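Local coordinates for protein endo-1,3-beta-glucanase, family GH16 (Zobellia galactanivorans, PDB 4CRQ) that probably hydrolyses internal beta-1,3-glucosidic bonds of laminarin, as the family 16 glycoside hydrolase catalytic module of a larger modular laminarinase, at residues A87-G91 / Q92-P96. The protein carries 1 engineered substitution. Sequence-based numbering, arbitrary orientation.
Sequences ALPSG and QGLWP
L88 and L94 share nearly the same torsions: CG lies opposite the carbonyl carbon, with chi1 -63° in each, and chi2 carries CD1 outward in both. In L88 the other branch, CD2, turns to the ring of P96. In L94 CD1 itself makes the contact, against the backbone of S90 and G91. L88 CD2 rests 3.8 Å from P96 CB, and P96 CG is equally near, so one methyl meets two ring carbons. The branch of L94 meets P89 obliquely, with L94 CD1 4.1 Å from P89 CG. The same methyl, L94 CD1, lies 3.9 Å from S90 C.

Beyond these pairs the chain reverses in a type II beta turn from G91 to L94. L94 N donates to G91 O at 3.0 Å, and the bond is fairly straight at 164°. The donor is tilted 30° from the carbonyl plane. G93 takes the third position of the turn with positive phi, a place where glycine is usual in type II turns. The backbone N of G93 bonds to N123 OD1, and S90 OG bonds to R121. M202 of strand 196-204 touches both P89 and P96, while A220 of strand 220-231 touches P89 and L94.

The loop, closing with this turn, joins strand 80-87 to strand 94-102 of the family 16 beta-sandwich, a jelly-roll fold. Across the contact the side chains meet through carbon alone. The reversal therefore combines one backbone hydrogen bond at its tip with apolar packing between its arms, largely buried from water.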
loop_
_atom_site.group_PDB
_atom_site.type_symbol
_atom_site.label_atom_id
_atom_site.label_comp_id
_atom_site.label_asym_id
_atom_site.label_seq_id
_atom_site.Cartn_x
_atom_site.Cartn_y
_atom_site.Cartn_z
ATOM N N ALA A 87 -11.034 -5.580 -2.523
ATOM C CA ALA A 87 -11.322 -7.022 -2.417
ATOM C C ALA A 87 -10.012 -7.714 -2.798
ATOM O O ALA A 87 -9.393 -7.367 -3.801
ATOM C CB ALA A 87 -12.467 -7.440 -3.325
ATOM N N LEU A 88 -9.573 -8.698 -2.014
ATOM C CA LEU A 88 -8.260 -9.308 -2.181
ATOM C C LEU A 88 -8.295 -10.780 -2.554
ATOM O O LEU A 88 -9.155 -11.503 -2.071
ATOM C CB LEU A 88 -7.499 -9.191 -0.839
ATOM C CG LEU A 88 -7.179 -7.768 -0.337
ATOM C CD1 LEU A 88 -6.587 -7.801 1.072
ATOM C CD2 LEU A 88 -6.246 -7.032 -1.327
ATOM N N PRO A 89 -7.344 -11.224 -3.403
ATOM C CA PRO A 89 -7.254 -12.636 -3.762
ATOM C C PRO A 89 -6.482 -13.371 -2.672
ATOM O O PRO A 89 -5.781 -12.725 -1.907
ATOM C CB PRO A 89 -6.446 -12.612 -5.046
ATOM C CG PRO A 89 -5.543 -11.410 -4.907
ATOM C CD PRO A 89 -6.309 -10.403 -4.089
ATOM N N SER A 90 -6.579 -14.693 -2.585
ATOM C CA SER A 90 -5.822 -15.408 -1.554
ATOM C C SER A 90 -4.895 -16.430 -2.191
ATOM O O SER A 90 -5.282 -17.054 -3.174
ATOM C CB SER A 90 -6.776 -16.057 -0.544
ATOM O OG SER A 90 -7.458 -15.068 0.237
ATOM N N GLY A 91 -3.690 -16.592 -1.651
ATOM C CA GLY A 91 -2.778 -17.601 -2.181
ATOM C C GLY A 91 -1.412 -17.400 -1.602
ATOM O O GLY A 91 -0.984 -16.238 -1.442
ATOM N N GLN A 92 -0.727 -18.514 -1.302
ATOM C CA GLN A 92 0.639 -18.499 -0.763
ATOM C C GLN A 92 1.494 -17.660 -1.712
ATOM O O GLN A 92 1.478 -17.894 -2.937
ATOM C CB GLN A 92 1.182 -19.945 -0.575
ATOM C CG GLN A 92 2.394 -20.095 0.328
ATOM C CD GLN A 92 2.166 -19.597 1.752
ATOM O OE1 GLN A 92 3.095 -19.105 2.365
ATOM N NE2 GLN A 92 0.930 -19.704 2.276
ATOM N N GLY A 93 2.204 -16.680 -1.153
ATOM C CA GLY A 93 3.089 -15.804 -1.923
ATOM C C GLY A 93 2.520 -14.423 -2.205
ATOM O O GLY A 93 3.294 -13.488 -2.455
ATOM N N LEU A 94 1.193 -14.275 -2.176
ATOM C CA LEU A 94 0.579 -12.980 -2.569
ATOM C C LEU A 94 0.750 -11.928 -1.502
ATOM O O LEU A 94 0.545 -12.219 -0.312
ATOM C CB LEU A 94 -0.912 -13.128 -2.957
ATOM C CG LEU A 94 -1.153 -14.016 -4.199
ATOM C CD1 LEU A 94 -2.646 -14.206 -4.395
ATOM C CD2 LEU A 94 -0.471 -13.453 -5.462
ATOM N N TRP A 95 1.102 -10.702 -1.923
ATOM C CA TRP A 95 1.403 -9.636 -0.973
ATOM C C TRP A 95 0.885 -8.288 -1.437
ATOM O O TRP A 95 1.671 -7.447 -1.901
ATOM C CB TRP A 95 2.906 -9.693 -0.662
ATOM C CG TRP A 95 3.434 -8.724 0.363
ATOM C CD1 TRP A 95 2.720 -7.963 1.302
ATOM C CD2 TRP A 95 4.828 -8.411 0.595
ATOM N NE1 TRP A 95 3.568 -7.203 2.059
ATOM C CE2 TRP A 95 4.858 -7.428 1.693
ATOM C CE3 TRP A 95 6.028 -8.818 0.015
ATOM C CZ2 TRP A 95 6.059 -6.897 2.180
ATOM C CZ3 TRP A 95 7.232 -8.282 0.511
ATOM C CH2 TRP A 95 7.245 -7.342 1.568
ATOM N N PRO A 96 -0.435 -8.081 -1.304
ATOM C CA PRO A 96 -1.011 -6.812 -1.715
ATOM C C PRO A 96 -0.778 -5.725 -0.662
ATOM O O PRO A 96 -0.611 -6.033 0.540
ATOM C CB PRO A 96 -2.512 -7.140 -1.781
ATOM C CG PRO A 96 -2.707 -8.159 -0.663
ATOM C CD PRO A 96 -1.484 -9.028 -0.815
#